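Local coordinates for amino acid adenylation domain-containing protein (Bacillus stratosphericus LAMA 585, PDB 6ULY) that belongs to a nonribosomal depsipeptide synthetase, where it selects a keto acid and probably activates it with ATP as the acyl adenylate, at residues L3-G6 and G7-D10; K201-V204 and A205-F209; K113-H116 and A117-L120. One frame throughout, in Å; residues are numbered along the deposited sequence.

Contact 1. Residues L3-G6 and G7-D10; sequences LSYG and GDLD
The ring of Y5 lies over the backbone of G7, and its hydroxyl reaches on to D8. On one face of the ring the amide nitrogen of G7 stands 3.3 Å above the plane, displaced toward the rim; farther out, CE2 of Y5 meets CA of G7 at 3.3 Å. At the phenol end, Y5 OH is 3.2 Å from D8 OD2, a possible hydrogen bond, left open because the one hydroxyl proton also has G7 O within 3.2 Å of Y5 OH. The D8 carboxylate is turned steeply against the ring, with 74° between the planes, and only its OD2 comes close. Two torsions bring the groups together: Y5 holds CG anti to its nitrogen and beside the carbonyl carbon (chi1 -179°), which lays the ring over the following G7, while D8 folds CG back beside its nitrogen. Between them G7 adopts a positive phi of 95°, which carries the chain on beneath the ring. This surface stretch follows the end of strand 3-5, an outermost strand within the chain of a five-stranded antiparallel sheet. S4 pairs with I392 on the adjoining strand 391-395, and backbone bonds from G6 to I390 and G7 to G389 continue the pairing past the strand end; L9 then packs on P388.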
# COMPACT_ATOMS: atom_id res chain seq x y z
N LEU A 3 20.70 -17.33 -12.46
CA LEU A 3 19.61 -17.48 -13.43
C LEU A 3 19.43 -18.96 -13.71
O LEU A 3 20.34 -19.60 -14.24
CB LEU A 3 19.90 -16.71 -14.72
CG LEU A 3 18.81 -16.79 -15.79
CD1 LEU A 3 18.74 -15.50 -16.60
CD2 LEU A 3 19.03 -17.97 -16.71
N SER A 4 18.26 -19.49 -13.36
CA SER A 4 17.99 -20.92 -13.43
C SER A 4 16.76 -21.17 -14.29
O SER A 4 15.69 -20.61 -14.02
CB SER A 4 17.79 -21.51 -12.04
OG SER A 4 17.57 -22.91 -12.09
N TYR A 5 16.90 -22.03 -15.30
CA TYR A 5 15.82 -22.42 -16.19
C TYR A 5 15.40 -23.84 -15.87
O TYR A 5 16.24 -24.73 -15.69
CB TYR A 5 16.26 -22.32 -17.65
CG TYR A 5 15.21 -22.69 -18.67
CD1 TYR A 5 13.96 -22.09 -18.66
CD2 TYR A 5 15.48 -23.62 -19.66
CE1 TYR A 5 13.00 -22.41 -19.60
CE2 TYR A 5 14.53 -23.95 -20.61
CZ TYR A 5 13.29 -23.34 -20.57
OH TYR A 5 12.34 -23.66 -21.51
N GLY A 6 14.09 -24.06 -15.81
CA GLY A 6 13.55 -25.37 -15.50
C GLY A 6 13.48 -26.34 -16.65
O GLY A 6 13.03 -27.47 -16.47
N GLY A 7 13.90 -25.92 -17.85
CA GLY A 7 13.85 -26.78 -19.01
C GLY A 7 12.60 -26.57 -19.84
O GLY A 7 11.62 -25.95 -19.41
N ASP A 8 12.63 -27.10 -21.05
CA ASP A 8 11.52 -26.92 -21.97
C ASP A 8 10.27 -27.60 -21.44
O ASP A 8 10.30 -28.72 -20.93
CB ASP A 8 11.86 -27.49 -23.35
CG ASP A 8 12.98 -26.73 -24.03
OD1 ASP A 8 13.98 -27.37 -24.43
OD2 ASP A 8 12.87 -25.49 -24.14
N LEU A 9 9.14 -26.89 -21.56
CA LEU A 9 7.83 -27.41 -21.21
C LEU A 9 7.00 -27.45 -22.49
O LEU A 9 6.69 -26.40 -23.06
CB LEU A 9 7.16 -26.55 -20.14
CG LEU A 9 5.71 -26.92 -19.79
CD1 LEU A 9 5.65 -28.30 -19.13
CD2 LEU A 9 5.09 -25.85 -18.89
N ASP A 10 6.64 -28.65 -22.92
CA ASP A 10 5.80 -28.83 -24.11
C ASP A 10 4.35 -28.64 -23.70
O ASP A 10 3.68 -29.57 -23.24
CB ASP A 10 6.04 -30.21 -24.73
CG ASP A 10 5.21 -30.43 -25.97
OD1 ASP A 10 5.31 -29.60 -26.90
OD2 ASP A 10 4.46 -31.43 -26.02

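Contact 2. Residues K201-V204 and A205-F209; sequences KGTV and AANQF
T203 and N207, one turn apart near the end of helix 193-207, meet through two hydrogen bonds to a single carbonyl. T203 O receives the backbone N of N207 at 3.1 Å and its side-chain ND2 at 3.0 Å, the two donors coming from opposite faces of the carbonyl plane. The side-chain bond is fairly straight (159° at the hydrogen), and T203 O lies close to the plane of the N207 amide. Folding CG of N207 back beside its own nitrogen (chi1 -69°) is what returns the amide to the preceding turn. Upstream, A205 N to K201 O and A206 N to G202 O are ordinary helical bonds.

Beyond N207 the helix stops: Q208 has a positive phi of 60°, and V204 O receives weak bonds from the nitrogens of both Q208 and F209. The bond from F209, together with the apolar approach of V204 CG1 to F209 CB at 4.2 Å, gives this end features of a Schellman motif.

Apolar packing closes the turn. CB of N207 stands 3.3 Å above the centre of the F209 ring, and T203 CG2 touches F209 CE2 at 3.6 Å, the two side chains crossing at a slant. V233 of helix 224-237 packs against both T203 and F209, and K267 makes a cation-pi contact with the ring.

Both ends of the buried N207 amide are employed, since R328 NH1 donates to its OD1 while ND2 holds T203 O; this should fix which way round the amide sits. The arginine's charge may also polarise the amide and strengthen ND2 as a donor, and it would suit the negative end of the helix dipole.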
# COMPACT_ATOMS: atom_id res chain seq x y z
N LYS A 201 0.84 -28.16 -16.00
CA LYS A 201 1.68 -29.10 -16.74
C LYS A 201 3.11 -29.09 -16.21
O LYS A 201 3.74 -30.15 -16.10
CB LYS A 201 1.64 -28.77 -18.23
CG LYS A 201 0.26 -28.96 -18.83
CD LYS A 201 0.18 -28.47 -20.27
CE LYS A 201 -1.20 -28.74 -20.85
NZ LYS A 201 -1.36 -28.21 -22.23
N GLY A 202 3.64 -27.91 -15.89
CA GLY A 202 4.95 -27.87 -15.26
C GLY A 202 4.96 -28.56 -13.92
O GLY A 202 5.90 -29.30 -13.60
N THR A 203 3.92 -28.34 -13.11
CA THR A 203 3.86 -28.96 -11.79
C THR A 203 3.75 -30.48 -11.90
O THR A 203 4.41 -31.21 -11.15
CB THR A 203 2.67 -28.39 -11.01
OG1 THR A 203 2.94 -27.03 -10.67
CG2 THR A 203 2.41 -29.20 -9.73
N VAL A 204 2.93 -30.97 -12.84
CA VAL A 204 2.79 -32.42 -13.01
C VAL A 204 4.12 -33.05 -13.41
O VAL A 204 4.48 -34.12 -12.91
CB VAL A 204 1.69 -32.72 -14.05
CG1 VAL A 204 1.71 -34.19 -14.44
CG2 VAL A 204 0.33 -32.33 -13.50
N ALA A 205 4.86 -32.40 -14.30
CA ALA A 205 6.11 -32.97 -14.78
C ALA A 205 7.18 -32.98 -13.70
O ALA A 205 7.94 -33.95 -13.58
CB ALA A 205 6.61 -32.20 -16.01
N ALA A 206 7.27 -31.91 -12.91
CA ALA A 206 8.30 -31.84 -11.88
C ALA A 206 8.04 -32.83 -10.76
O ALA A 206 8.97 -33.44 -10.23
CB ALA A 206 8.40 -30.41 -11.33
N ASN A 207 6.77 -33.01 -10.39
CA ASN A 207 6.41 -33.92 -9.30
C ASN A 207 6.08 -35.32 -9.78
O ASN A 207 5.93 -36.22 -8.94
CB ASN A 207 5.21 -33.36 -8.53
CG ASN A 207 5.55 -32.12 -7.75
OD1 ASN A 207 6.12 -32.20 -6.67
ND2 ASN A 207 5.19 -30.96 -8.30
N GLN A 208 5.96 -35.54 -11.09
CA GLN A 208 5.57 -36.84 -11.63
C GLN A 208 4.19 -37.25 -11.12
O GLN A 208 3.94 -38.43 -10.84
CB GLN A 208 6.62 -37.90 -11.32
CG GLN A 208 7.99 -37.61 -11.92
CD GLN A 208 9.03 -38.65 -11.57
OE1 GLN A 208 8.88 -39.83 -11.88
NE2 GLN A 208 10.10 -38.22 -10.91
N PHE A 209 3.30 -36.28 -10.98
CA PHE A 209 1.93 -36.58 -10.62
C PHE A 209 1.29 -37.47 -11.69
O PHE A 209 1.63 -37.39 -12.87
CB PHE A 209 1.12 -35.29 -10.46
CG PHE A 209 1.51 -34.47 -9.26
CD1 PHE A 209 2.00 -35.07 -8.11
CD2 PHE A 209 1.38 -33.09 -9.28
CE1 PHE A 209 2.35 -34.31 -7.01
CE2 PHE A 209 1.73 -32.33 -8.19
CZ PHE A 209 2.21 -32.94 -7.05

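Contact 3. Residues K113-H116 and A117-L120; sequences KLHH and AWKL. With SO4 (sulfate ion), chain M; SO4 (sulfate ion), chain J.
Four successive i to i+4 bonds, from A117 N to K113 O through L120 N to H116 O, join the two halves of this segment as regular alpha helix. Along one side H115, H116 and K119 gather two sulfate ions, probably from the crystallisation liquor. Both histidines swing CG away from their backbone nitrogens (chi1 177° and 173°), which lets them share one sulfate: H115 ND1 meets its O4 at 3.0 Å, and H116 ND1 takes O1 at 2.9 Å. From its other edge, H115 NE2 reaches O3 of the second sulfate at 3.3 Å. That ion also receives K119 NZ on O2 at 3.1 Å, at the end of a fully extended chain. With an anion at each ring nitrogen, H115 may well be protonated; the same could hold for H116, whose NE2 bonds to E426 OE2 of the second subunit. Toward W118 the H115 ring is inclined, the planes at 48° and the centroid of H115 5.7 Å from that of the six-membered ring of W118. W143 meets both rings, edge-to-face with H115. On its inner side the helix packs on strand 70-74, where L114 and A117 touch F72; H116 and L120 instead face the second subunit, whose helix 425-431 supplies Q429 and E430 to the interface.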
# COMPACT_ATOMS: atom_id res chain seq x y z
N LYS A 113 -12.79 -5.03 1.64
CA LYS A 113 -12.07 -5.57 0.49
C LYS A 113 -13.02 -6.20 -0.52
O LYS A 113 -12.84 -6.03 -1.73
CB LYS A 113 -11.02 -6.58 0.96
CG LYS A 113 -10.03 -6.00 1.96
CD LYS A 113 -8.93 -7.00 2.32
CE LYS A 113 -7.88 -6.35 3.22
NZ LYS A 113 -6.65 -7.18 3.33
N LEU A 114 -14.02 -6.94 -0.05
CA LEU A 114 -15.00 -7.52 -0.97
C LEU A 114 -15.70 -6.43 -1.77
O LEU A 114 -15.90 -6.56 -2.98
CB LEU A 114 -16.02 -8.36 -0.21
CG LEU A 114 -15.47 -9.60 0.50
CD1 LEU A 114 -16.56 -10.27 1.34
CD2 LEU A 114 -14.89 -10.59 -0.50
N HIS A 115 -16.07 -5.33 -1.10
CA HIS A 115 -16.74 -4.24 -1.80
C HIS A 115 -15.85 -3.65 -2.89
O HIS A 115 -16.33 -3.32 -3.98
CB HIS A 115 -17.14 -3.14 -0.81
CG HIS A 115 -17.77 -1.95 -1.46
ND1 HIS A 115 -17.04 -0.91 -1.97
CD2 HIS A 115 -19.07 -1.64 -1.68
CE1 HIS A 115 -17.85 -0.00 -2.48
NE2 HIS A 115 -19.10 -0.43 -2.32
N HIS A 116 -14.56 -3.51 -2.61
CA HIS A 116 -13.65 -2.95 -3.60
C HIS A 116 -13.64 -3.81 -4.86
O HIS A 116 -13.89 -3.32 -5.96
CB HIS A 116 -12.24 -2.84 -3.02
CG HIS A 116 -11.21 -2.44 -4.03
ND1 HIS A 116 -10.95 -1.12 -4.35
CD2 HIS A 116 -10.38 -3.18 -4.80
CE1 HIS A 116 -10.00 -1.07 -5.27
NE2 HIS A 116 -9.64 -2.31 -5.56
N ALA A 117 -13.33 -5.10 -4.71
CA ALA A 117 -13.31 -5.99 -5.86
C ALA A 117 -14.67 -6.05 -6.54
O ALA A 117 -14.76 -6.04 -7.78
CB ALA A 117 -12.87 -7.39 -5.44
N TRP A 118 -15.74 -6.12 -5.75
CA TRP A 118 -17.08 -6.19 -6.33
C TRP A 118 -17.35 -4.97 -7.20
O TRP A 118 -17.85 -5.10 -8.32
CB TRP A 118 -18.10 -6.30 -5.20
CG TRP A 118 -19.53 -6.19 -5.61
CD1 TRP A 118 -20.30 -7.17 -6.18
CD2 TRP A 118 -20.38 -5.05 -5.46
NE1 TRP A 118 -21.57 -6.70 -6.41
CE2 TRP A 118 -21.65 -5.40 -5.97
CE3 TRP A 118 -20.19 -3.76 -4.95
CZ2 TRP A 118 -22.72 -4.51 -5.99
CZ3 TRP A 118 -21.25 -2.88 -4.97
CH2 TRP A 118 -22.50 -3.26 -5.48
N LYS A 119 -17.00 -3.78 -6.70
CA LYS A 119 -17.18 -2.56 -7.49
C LYS A 119 -16.23 -2.52 -8.68
O LYS A 119 -16.60 -2.04 -9.75
CB LYS A 119 -16.98 -1.34 -6.59
CG LYS A 119 -17.24 -0.01 -7.27
CD LYS A 119 -17.19 1.14 -6.26
CE LYS A 119 -17.42 2.49 -6.94
NZ LYS A 119 -17.40 3.63 -5.96
N LEU A 120 -15.00 -3.00 -8.50
CA LEU A 120 -14.05 -3.01 -9.61
C LEU A 120 -14.56 -3.87 -10.76
O LEU A 120 -14.30 -3.57 -11.93
CB LEU A 120 -12.69 -3.52 -9.14
CG LEU A 120 -11.54 -3.34 -10.13
CD1 LEU A 120 -11.32 -1.86 -10.44
CD2 LEU A 120 -10.26 -3.98 -9.60
S SO4 M . -14.01 1.12 -2.64
O1 SO4 M . -13.01 0.86 -3.63
O2 SO4 M . -13.60 2.21 -1.81
O3 SO4 M . -15.25 1.46 -3.29
O4 SO4 M . -14.20 -0.05 -1.83
S SO4 J . -21.08 1.83 -4.90
O1 SO4 J . -22.04 2.82 -5.31
O2 SO4 J . -19.86 2.50 -4.50
O3 SO4 J . -21.59 1.08 -3.77
O4 SO4 J . -20.83 0.92 -6.00

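How the contacts relate
From the N terminus the order is contact 1, contact 3, contact 2, all in series: none nests within or crosses another, and each spans neighbouring residues rather than closing a long loop. Contact 1 carries the chain out of edge strand 3-5 of the antiparallel sheet. Its own second segment meets contact 2, where L9 CD1 lies 3.8 Å from G202 N; farther along the loop, the carbonyls of V11, Q13 and A15 take bonds from K201 NZ, tying the N-terminal loop to helix 193-207. Contact 3 stands apart on helix 109-120, beside the seven-stranded sheet and the subunit interface, with nearest atoms about 28 Å from contact 1 and about 26 Å from contact 2.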